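Local coordinates for protein 1-Cys peroxiredoxin (Vibrio vulnificus MO6-24/O, PDB 5K2I) that probably reduces hydrogen peroxide and other peroxides as a 1-Cys peroxiredoxin, and is implicated in the scavenging of nitric oxide, at residues Thr7-Leu13 and His24-Phe30; Lys33-Ala39 and Tyr125-Asn131; Glu50-Tyr56 and Val147-Ile153. All coordinates share one frame; numbering follows the deposited sequence. Where two conformers were deposited one is given.

The three contacts line up across one thioredoxin-fold domain, with interaction 2 in the middle. Interaction 1 comes first along the chain and closes before the other two open, whereas the segments of interactions 2 and 3 alternate. Centre to centre, interaction 2 lies about 12 Å from interaction 1 and about 13 Å from interaction 3. The outer two are about 23 Å apart on opposite sides of the chain's centre, without touching. Strands 34-40 and 120-130 of interaction 2 carry both: L8 and F30 of interaction 1 pack on V35, M127 and I129, while Y56 of interaction 3 rests on F38 and A126. The N-terminal hairpin and the two helix starts are thus connected through the central sheet.

Interaction 1 of 3, residues Thr7-Leu13 and His24-Phe30; sequences TLPNATL and HPVLELF
V26 meets the A11 carbonyl oxygen with both its backbone N and its side chain. V26 N donates to A11 O over 2.9 Å, with 166° at the hydrogen. Traced outward, V26 CB lies 4.0 Å from that same A11 O, and the branches then part. V26 CG1, anti to the carbonyl carbon (chi1 -60°), reaches L13 CD1 at 3.7 Å. V26 CG2, lodged between the backbone N and the carbonyl carbon, comes to 3.4 Å from P9 O. The backbone pairing identifies the open end of a beta hairpin, strand 12-17 against strand 20-25. L13 and H24 make an antiparallel hydrogen-bonded pair, L13 N to H24 O measuring 3.0 Å and H24 N to L13 O 2.9 Å, and the non-hydrogen-bonded pair T12-P25 follows. P25 is then the N-cap of helix 26-29, from which L27 crosses N10 at about a right angle and sets L27 CD1 3.7 Å from N10 CB. A water donates to N10 OD1 and to A11 O and accepts from L27 N, tying the inverse gamma turn centred on N10 to the helix start. On the buried side, L8 CD1 meets F30 CD2 at the ring edge, 3.6 Å away.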
loop_
_atom_site.group_PDB
_atom_site.type_symbol
_atom_site.label_atom_id
_atom_site.label_comp_id
_atom_site.label_asym_id
_atom_site.label_seq_id
_atom_site.Cartn_x
_atom_site.Cartn_y
_atom_site.Cartn_z
ATOM N N THR A 7 27.151 11.235 2.510
ATOM C CA THR A 7 26.968 11.839 1.210
ATOM C C THR A 7 26.245 10.841 0.294
ATOM O O THR A 7 26.487 9.636 0.381
ATOM C CB THR A 7 28.336 12.252 0.638
ATOM O OG1 THR A 7 28.973 13.154 1.557
ATOM C CG2 THR A 7 28.202 12.913 -0.711
ATOM N N LEU A 8 25.361 11.330 -0.575
ATOM C CA LEU A 8 24.740 10.477 -1.575
ATOM C C LEU A 8 25.793 9.725 -2.377
ATOM O O LEU A 8 26.909 10.237 -2.568
ATOM C CB LEU A 8 23.896 11.300 -2.547
ATOM C CG LEU A 8 22.575 11.874 -2.073
ATOM C CD1 LEU A 8 22.023 12.810 -3.160
ATOM C CD2 LEU A 8 21.596 10.762 -1.763
ATOM N N PRO A 9 25.437 8.543 -2.898
ATOM C CA PRO A 9 26.329 7.889 -3.858
ATOM C C PRO A 9 26.716 8.860 -4.968
ATOM O O PRO A 9 25.878 9.632 -5.431
ATOM C CB PRO A 9 25.479 6.744 -4.418
ATOM C CG PRO A 9 24.423 6.501 -3.398
ATOM C CD PRO A 9 24.186 7.799 -2.694
ATOM N N ASN A 10 27.979 8.835 -5.369
ATOM C CA ASN A 10 28.446 9.696 -6.440
ATOM C C ASN A 10 28.028 9.096 -7.764
ATOM O O ASN A 10 28.827 8.466 -8.456
ATOM C CB ASN A 10 29.958 9.865 -6.350
ATOM C CG ASN A 10 30.512 10.743 -7.433
ATOM O OD1 ASN A 10 29.814 11.583 -8.001
ATOM N ND2 ASN A 10 31.801 10.570 -7.719
ATOM N N ALA A 11 26.742 9.251 -8.070
ATOM C CA ALA A 11 26.110 8.606 -9.213
ATOM C C ALA A 11 25.368 9.641 -10.034
ATOM O O ALA A 11 25.368 10.825 -9.693
ATOM C CB ALA A 11 25.156 7.509 -8.732
ATOM N N THR A 12 24.743 9.201 -11.122
ATOM C CA THR A 12 23.980 10.117 -11.963
ATOM C C THR A 12 22.507 9.748 -12.022
ATOM O O THR A 12 22.118 8.610 -11.754
ATOM C CB THR A 12 24.521 10.175 -13.408
ATOM O OG1 THR A 12 24.317 8.915 -14.067
ATOM C CG2 THR A 12 26.007 10.508 -13.390
ATOM N N LEU A 13 21.694 10.753 -12.343
ATOM C CA LEU A 13 20.280 10.560 -12.669
ATOM C C LEU A 13 20.024 11.323 -13.956
ATOM O O LEU A 13 20.641 12.362 -14.173
ATOM C CB LEU A 13 19.381 11.054 -11.543
ATOM C CG LEU A 13 19.416 10.268 -10.235
ATOM C CD1 LEU A 13 18.684 11.024 -9.146
ATOM C CD2 LEU A 13 18.816 8.876 -10.426
ATOM N N HIS A 24 22.895 13.975 -14.934
ATOM C CA HIS A 24 23.346 14.811 -13.822
ATOM C C HIS A 24 24.083 14.011 -12.763
ATOM O O HIS A 24 23.493 13.116 -12.171
ATOM C CB HIS A 24 22.161 15.492 -13.126
ATOM C CG HIS A 24 21.270 16.286 -14.033
ATOM N ND1 HIS A 24 21.605 17.537 -14.498
ATOM C CD2 HIS A 24 20.032 16.020 -14.515
ATOM C CE1 HIS A 24 20.618 18.004 -15.243
ATOM N NE2 HIS A 24 19.653 17.103 -15.272
ATOM N N PRO A 25 25.360 14.329 -12.499
ATOM C CA PRO A 25 25.925 13.830 -11.241
ATOM C C PRO A 25 25.115 14.417 -10.097
ATOM O O PRO A 25 24.998 15.639 -10.000
ATOM C CB PRO A 25 27.363 14.367 -11.252
ATOM C CG PRO A 25 27.640 14.654 -12.723
ATOM C CD PRO A 25 26.328 15.142 -13.254
ATOM N N VAL A 26 24.530 13.577 -9.253
ATOM C CA VAL A 26 23.662 14.098 -8.210
ATOM C C VAL A 26 24.428 15.011 -7.258
ATOM O O VAL A 26 23.853 15.940 -6.695
ATOM C CB VAL A 26 22.956 12.969 -7.403
ATOM C CG1 VAL A 26 22.083 12.113 -8.320
ATOM C CG2 VAL A 26 23.955 12.095 -6.661
ATOM N N LEU A 27 25.724 14.766 -7.071
ATOM C CA LEU A 27 26.499 15.595 -6.152
ATOM C C LEU A 27 26.798 16.972 -6.735
ATOM O O LEU A 27 27.128 17.902 -5.995
ATOM C CB LEU A 27 27.792 14.890 -5.733
ATOM C CG LEU A 27 27.538 13.600 -4.941
ATOM C CD1 LEU A 27 28.868 12.963 -4.542
ATOM C CD2 LEU A 27 26.704 13.882 -3.703
ATOM N N GLU A 28 26.687 17.105 -8.053
ATOM C CA GLU A 28 26.782 18.412 -8.690
ATOM C C GLU A 28 25.408 19.086 -8.716
ATOM O O GLU A 28 25.268 20.256 -8.369
ATOM C CB GLU A 28 27.358 18.271 -10.107
ATOM C CG GLU A 28 28.832 17.864 -10.138
ATOM C CD GLU A 28 29.431 17.918 -11.539
ATOM O OE1 GLU A 28 28.667 18.022 -12.524
ATOM O OE2 GLU A 28 30.674 17.842 -11.652
ATOM N N LEU A 29 24.395 18.333 -9.121
ATOM C CA LEU A 29 23.027 18.838 -9.194
ATOM C C LEU A 29 22.526 19.387 -7.856
ATOM O O LEU A 29 21.844 20.418 -7.815
ATOM C CB LEU A 29 22.104 17.722 -9.681
ATOM C CG LEU A 29 20.627 18.046 -9.951
ATOM C CD1 LEU A 29 20.483 19.018 -11.103
ATOM C CD2 LEU A 29 19.863 16.775 -10.247
ATOM N N PHE A 30 22.875 18.703 -6.771
ATOM C CA PHE A 30 22.366 19.045 -5.444
ATOM C C PHE A 30 23.367 19.847 -4.594
ATOM O O PHE A 30 23.074 20.206 -3.448
ATOM C CB PHE A 30 21.960 17.764 -4.692
ATOM C CG PHE A 30 20.862 16.953 -5.365
ATOM C CD1 PHE A 30 20.011 17.513 -6.309
ATOM C CD2 PHE A 30 20.677 15.622 -5.016
ATOM C CE1 PHE A 30 19.005 16.757 -6.903
ATOM C CE2 PHE A 30 19.668 14.851 -5.612
ATOM C CZ PHE A 30 18.834 15.423 -6.561
HETATM O O HOH W 1 27.215 12.491 -8.261
#

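Interaction 2 of 3, residues Lys33-Ala39 and Tyr125-Asn131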
loop_
_atom_site.group_PDB
_atom_site.type_symbol
_atom_site.label_atom_id
_atom_site.label_comp_id
_atom_site.label_asym_id
_atom_site.label_seq_id
_atom_site.Cartn_x
_atom_site.Cartn_y
_atom_site.Cartn_z
ATOM N N LYS A 33 22.679 23.202 -2.140
ATOM C CA LYS A 33 21.227 23.310 -2.054
ATOM C C LYS A 33 20.662 22.438 -0.953
ATOM O O LYS A 33 21.254 21.413 -0.585
ATOM C CB LYS A 33 20.563 22.903 -3.378
ATOM C CG LYS A 33 20.877 23.788 -4.574
ATOM C CD LYS A 33 20.319 23.170 -5.842
ATOM C CE LYS A 33 20.931 23.782 -7.085
ATOM N NZ LYS A 33 20.239 25.024 -7.473
ATOM N N LYS A 34 19.518 22.862 -0.423
ATOM C CA LYS A 34 18.655 22.001 0.364
ATOM C C LYS A 34 17.633 21.401 -0.596
ATOM O O LYS A 34 16.857 22.114 -1.252
ATOM C CB LYS A 34 17.962 22.756 1.487
ATOM C CG LYS A 34 17.165 21.817 2.387
ATOM C CD LYS A 34 16.359 22.571 3.444
ATOM C CE LYS A 34 17.244 23.271 4.465
ATOM N NZ LYS A 34 18.039 22.312 5.279
ATOM N N VAL A 35 17.664 20.084 -0.709
ATOM C CA VAL A 35 16.885 19.360 -1.699
ATOM C C VAL A 35 15.945 18.379 -1.037
ATOM O O VAL A 35 16.332 17.693 -0.102
ATOM C CB VAL A 35 17.813 18.593 -2.670
ATOM C CG1 VAL A 35 17.020 17.744 -3.655
ATOM C CG2 VAL A 35 18.717 19.557 -3.402
ATOM N N VAL A 36 14.706 18.344 -1.498
ATOM C CA VAL A 36 13.793 17.283 -1.109
ATOM C C VAL A 36 13.702 16.311 -2.278
ATOM O O VAL A 36 13.404 16.715 -3.394
ATOM C CB VAL A 36 12.408 17.824 -0.736
ATOM C CG1 VAL A 36 11.399 16.679 -0.631
ATOM C CG2 VAL A 36 12.499 18.604 0.563
ATOM N N LEU A 37 14.030 15.044 -2.028
ATOM C CA LEU A 37 13.973 13.995 -3.042
ATOM C C LEU A 37 13.024 12.919 -2.580
ATOM O O LEU A 37 13.136 12.449 -1.447
ATOM C CB LEU A 37 15.362 13.406 -3.273
ATOM C CG LEU A 37 15.520 12.239 -4.249
ATOM C CD1 LEU A 37 15.265 12.719 -5.658
ATOM C CD2 LEU A 37 16.911 11.627 -4.131
ATOM N N PHE A 38 12.091 12.515 -3.432
ATOM C CA PHE A 38 11.208 11.413 -3.061
ATOM C C PHE A 38 11.133 10.407 -4.197
ATOM O O PHE A 38 11.241 10.762 -5.377
ATOM C CB PHE A 38 9.794 11.911 -2.663
ATOM C CG PHE A 38 9.036 12.565 -3.781
ATOM C CD1 PHE A 38 9.224 13.906 -4.057
ATOM C CD2 PHE A 38 8.159 11.834 -4.562
ATOM C CE1 PHE A 38 8.538 14.518 -5.092
ATOM C CE2 PHE A 38 7.473 12.432 -5.598
ATOM C CZ PHE A 38 7.663 13.774 -5.865
ATOM N N ALA A 39 10.980 9.143 -3.816
ATOM C CA ALA A 39 10.967 8.042 -4.765
ATOM C C ALA A 39 9.661 7.270 -4.735
ATOM O O ALA A 39 8.989 7.196 -3.697
ATOM C CB ALA A 39 12.125 7.091 -4.478
ATOM N N TYR A 125 10.460 6.290 -0.560
ATOM C CA TYR A 125 11.161 6.996 0.491
ATOM C C TYR A 125 11.182 8.485 0.178
ATOM O O TYR A 125 10.915 8.902 -0.960
ATOM C CB TYR A 125 12.603 6.459 0.667
ATOM C CG TYR A 125 13.512 6.699 -0.537
ATOM C CD1 TYR A 125 14.093 7.943 -0.759
ATOM C CD2 TYR A 125 13.761 5.689 -1.462
ATOM C CE1 TYR A 125 14.898 8.175 -1.863
ATOM C CE2 TYR A 125 14.579 5.909 -2.565
ATOM C CZ TYR A 125 15.131 7.158 -2.761
ATOM O OH TYR A 125 15.922 7.378 -3.868
ATOM N N ALA A 126 11.547 9.282 1.168
ATOM C CA ALA A 126 11.774 10.700 0.944
ATOM C C ALA A 126 12.953 11.144 1.777
ATOM O O ALA A 126 13.174 10.640 2.889
ATOM C CB ALA A 126 10.532 11.517 1.276
ATOM N N MET A 127 13.711 12.074 1.216
ATOM C CA MET A 127 14.922 12.603 1.821
ATOM C C MET A 127 14.934 14.118 1.852
ATOM O O MET A 127 14.407 14.775 0.936
ATOM C CB MET A 127 16.158 12.192 1.026
ATOM C CG MET A 127 16.534 10.771 1.006
ATOM S SD MET A 127 17.937 10.689 -0.135
ATOM C CE MET A 127 18.354 8.968 0.083
ATOM N N ILE A 128 15.585 14.661 2.874
ATOM C CA ILE A 128 16.113 16.018 2.810
ATOM C C ILE A 128 17.626 15.897 2.663
ATOM O O ILE A 128 18.278 15.209 3.451
ATOM C CB ILE A 128 15.767 16.839 4.061
ATOM C CG1 ILE A 128 14.247 16.937 4.234
ATOM C CG2 ILE A 128 16.406 18.241 3.995
ATOM C CD1 ILE A 128 13.808 17.467 5.596
ATOM N N ILE A 129 18.166 16.554 1.648
ATOM C CA ILE A 129 19.581 16.466 1.308
ATOM C C ILE A 129 20.184 17.863 1.358
ATOM O O ILE A 129 19.712 18.762 0.671
ATOM C CB ILE A 129 19.785 15.867 -0.093
ATOM C CG1 ILE A 129 18.946 14.594 -0.231
ATOM C CG2 ILE A 129 21.260 15.587 -0.346
ATOM C CD1 ILE A 129 18.672 14.198 -1.650
ATOM N N ASP A 130 21.216 18.042 2.169
ATOM C CA ASP A 130 21.863 19.342 2.314
ATOM C C ASP A 130 23.258 19.280 1.735
ATOM O O ASP A 130 24.118 18.582 2.262
ATOM C CB ASP A 130 21.910 19.760 3.781
ATOM C CG ASP A 130 20.539 20.132 4.326
ATOM O OD1 ASP A 130 20.003 21.182 3.906
ATOM O OD2 ASP A 130 19.991 19.392 5.174
ATOM N N ASN A 131 23.466 20.008 0.645
ATOM C CA ASN A 131 24.746 19.971 -0.066
ATOM C C ASN A 131 25.198 18.525 -0.315
ATOM O O ASN A 131 26.354 18.169 -0.080
ATOM C CB ASN A 131 25.825 20.732 0.719
ATOM C CG ASN A 131 27.122 20.905 -0.066
ATOM O OD1 ASN A 131 27.122 21.234 -1.256
ATOM N ND2 ASN A 131 28.239 20.676 0.608
#
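D130 OD1 receives K34 NZ at 2.6 Å, the shortest polar bond of this pairing and a salt bridge. The two residues face each other as a non-hydrogen-bonded pair of antiparallel strands 34-39 and 125-130, which lie within the central mixed sheet of the thioredoxin fold. Their axes approach to 4.6 Å, with N-to-C directions 165° apart. The lysine chain runs beside D130, then bends at chi3 and chi4 (-67° and -64°), which brings NZ to the syn side of OD1; OD2 is held separately by T135 OG1. Hydrogen-bonded pairs alternate with non-hydrogen-bonded ones. V35 N to I129 O and I129 N to V35 O are both 2.8 Å, and L37 and M127 repeat the reciprocal pattern. On the face of V35, L37 and I129, the I129 CD1 methyl sits 3.8 Å from L37 CB, with the two side chains crossing at a slant. The other face carries F38 and A126, whose CB atoms are 4.0 Å apart. Strand 70-75 pairs with the other edge of strand 34-40. Near the far end, A39 N donates to Y125 O, and the A39 CB methyl makes a CH-pi contact over the Y125 ring, 3.6 Å from its centroid.

Interaction 3 of 3, residues Glu50-Tyr56 and Val147-Ile153; sequences EAHLPGY and VSNAETI
Two helix starts meet here: the 3-10 turn and first helical turn of E50-Y56 pack against the N-terminus of helix 150-156, beside strands 34-40 and 120-130 of the central sheet. One backbone and one side-chain hydrogen bond cross between the segments. A150 N donates to E50 O over 3.1 Å, a nearly straight bond, and a water bridges the same E50 O to E151 N, so one carbonyl receives two donors and serves the first turn of the later helix. The E50 side chain turns to N149, the residue before A150: with CG between the backbone N and the carbonyl carbon (chi1 67°) and the chain extended beyond, E50 OE1 takes N149 ND2 at 2.9 Å and 165°. ND2 comes to the anti side of OE1, tilted out of the carboxylate plane, while OE1 lies close to the amide plane of N149; the two flat groups are 41° apart. The amide oxygen is engaged too, because N149 is the N-cap of helix 150-156 and forms a capping box with T152. T152 N donates to N149 OD1 at 2.9 Å, and N149 N donates to T152 OG1 at 2.9 Å. With OD1 and ND2 both used, the amide's rotation is fixed. In peroxiredoxins the peroxidatic cysteine lies near the start of the helix equivalent to 53-65. Further in, A150 CB makes a CH-pi contact centred over the Y56 ring, 3.5 Å above its plane, while F38 stacks on the opposite face. I153 CG1 approaches Y56 OH to 3.7 Å.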
loop_
_atom_site.group_PDB
_atom_site.type_symbol
_atom_site.label_atom_id
_atom_site.label_comp_id
_atom_site.label_asym_id
_atom_site.label_seq_id
_atom_site.Cartn_x
_atom_site.Cartn_y
_atom_site.Cartn_z
ATOM N N GLU A 50 -0.607 11.858 -0.878
ATOM C CA GLU A 50 0.162 12.659 0.061
ATOM C C GLU A 50 1.643 12.284 0.100
ATOM O O GLU A 50 2.463 13.061 0.593
ATOM C CB GLU A 50 -0.434 12.516 1.466
ATOM C CG GLU A 50 -0.257 11.111 2.030
ATOM C CD GLU A 50 -1.170 10.811 3.203
ATOM O OE1 GLU A 50 -0.660 10.749 4.344
ATOM O OE2 GLU A 50 -2.391 10.613 2.981
ATOM N N ALA A 51 1.983 11.100 -0.406
ATOM C CA ALA A 51 3.350 10.590 -0.267
ATOM C C ALA A 51 4.139 10.616 -1.574
ATOM O O ALA A 51 5.319 10.241 -1.593
ATOM C CB ALA A 51 3.326 9.179 0.301
ATOM N N HIS A 52 3.515 11.045 -2.669
ATOM C CA HIS A 52 4.288 11.213 -3.895
ATOM C C HIS A 52 3.866 12.474 -4.649
ATOM O O HIS A 52 3.569 13.489 -4.026
ATOM C CB HIS A 52 4.219 9.944 -4.768
ATOM C CG HIS A 52 2.906 9.724 -5.452
ATOM N ND1 HIS A 52 2.796 9.571 -6.817
ATOM C CD2 HIS A 52 1.648 9.634 -4.959
ATOM C CE1 HIS A 52 1.526 9.394 -7.136
ATOM N NE2 HIS A 52 0.808 9.437 -6.028
ATOM N N LEU A 53 3.891 12.435 -5.973
ATOM C CA LEU A 53 3.822 13.658 -6.764
ATOM C C LEU A 53 2.706 14.645 -6.340
ATOM O O LEU A 53 3.003 15.814 -6.086
ATOM C CB LEU A 53 3.703 13.291 -8.249
ATOM C CG LEU A 53 4.282 14.234 -9.304
ATOM C CD1 LEU A 53 5.565 14.922 -8.857
ATOM C CD2 LEU A 53 4.515 13.454 -10.582
ATOM N N PRO A 54 1.439 14.192 -6.224
ATOM C CA PRO A 54 0.406 15.166 -5.837
ATOM C C PRO A 54 0.695 15.858 -4.512
ATOM O O PRO A 54 0.489 17.068 -4.398
ATOM C CB PRO A 54 -0.860 14.308 -5.728
ATOM C CG PRO A 54 -0.611 13.164 -6.621
ATOM C CD PRO A 54 0.850 12.865 -6.496
ATOM N N GLY A 55 1.185 15.102 -3.533
ATOM C CA GLY A 55 1.504 15.643 -2.225
ATOM C C GLY A 55 2.601 16.689 -2.244
ATOM O O GLY A 55 2.519 17.705 -1.544
ATOM N N TYR A 56 3.631 16.457 -3.048
ATOM C CA TYR A 56 4.727 17.413 -3.129
ATOM C C TYR A 56 4.365 18.597 -4.007
ATOM O O TYR A 56 4.845 19.700 -3.770
ATOM C CB TYR A 56 6.021 16.715 -3.606
ATOM C CG TYR A 56 6.560 15.827 -2.506
ATOM C CD1 TYR A 56 7.389 16.337 -1.511
ATOM C CD2 TYR A 56 6.177 14.495 -2.416
ATOM C CE1 TYR A 56 7.835 15.537 -0.472
ATOM C CE2 TYR A 56 6.630 13.684 -1.367
ATOM C CZ TYR A 56 7.468 14.217 -0.420
ATOM O OH TYR A 56 7.919 13.445 0.621
ATOM N N VAL A 147 3.081 5.616 7.993
ATOM C CA VAL A 147 2.449 6.401 6.939
ATOM C C VAL A 147 3.049 7.800 6.792
ATOM O O VAL A 147 2.346 8.807 6.925
ATOM C CB VAL A 147 0.934 6.545 7.186
ATOM C CG1 VAL A 147 0.238 6.934 5.901
ATOM C CG2 VAL A 147 0.349 5.258 7.717
ATOM N N SER A 148 4.345 7.867 6.515
ATOM C CA SER A 148 5.005 9.151 6.336
ATOM C C SER A 148 4.620 9.739 4.979
ATOM O O SER A 148 4.117 9.027 4.107
ATOM C CB SER A 148 6.519 8.996 6.455
ATOM O OG SER A 148 6.934 7.804 5.809
ATOM N N ASN A 149 4.862 11.036 4.805
ATOM C CA ASN A 149 4.390 11.756 3.626
ATOM C C ASN A 149 5.139 13.076 3.435
ATOM O O ASN A 149 6.136 13.338 4.114
ATOM C CB ASN A 149 2.888 12.002 3.770
ATOM C CG ASN A 149 2.534 12.630 5.117
ATOM O OD1 ASN A 149 3.299 13.425 5.660
ATOM N ND2 ASN A 149 1.373 12.264 5.664
ATOM N N ALA A 150 4.660 13.926 2.531
ATOM C CA ALA A 150 5.312 15.217 2.324
ATOM C C ALA A 150 5.233 16.080 3.586
ATOM O O ALA A 150 6.157 16.829 3.881
ATOM C CB ALA A 150 4.696 15.947 1.133
ATOM N N GLU A 151 4.142 15.956 4.347
ATOM C CA GLU A 151 4.019 16.693 5.609
ATOM C C GLU A 151 5.094 16.290 6.612
ATOM O O GLU A 151 5.545 17.122 7.399
ATOM C CB GLU A 151 2.640 16.486 6.252
ATOM C CG GLU A 151 1.500 17.210 5.560
ATOM C CD GLU A 151 1.431 18.709 5.859
ATOM O OE1 GLU A 151 2.177 19.216 6.731
ATOM O OE2 GLU A 151 0.605 19.387 5.213
ATOM N N THR A 152 5.485 15.018 6.600
ATOM C CA THR A 152 6.556 14.546 7.473
ATOM C C THR A 152 7.838 15.298 7.150
ATOM O O THR A 152 8.569 15.711 8.048
ATOM C CB THR A 152 6.806 13.039 7.324
ATOM O OG1 THR A 152 5.553 12.352 7.250
ATOM C CG2 THR A 152 7.613 12.506 8.509
ATOM N N ILE A 153 8.097 15.476 5.860
ATOM C CA ILE A 153 9.280 16.202 5.412
ATOM C C ILE A 153 9.185 17.680 5.796
ATOM O O ILE A 153 10.142 18.259 6.309
ATOM C CB ILE A 153 9.468 16.053 3.884
ATOM C CG1 ILE A 153 9.869 14.612 3.529
ATOM C CG2 ILE A 153 10.487 17.064 3.349
ATOM C CD1 ILE A 153 11.247 14.199 4.033
HETATM O O HOH W 2 1.632 14.978 2.926
#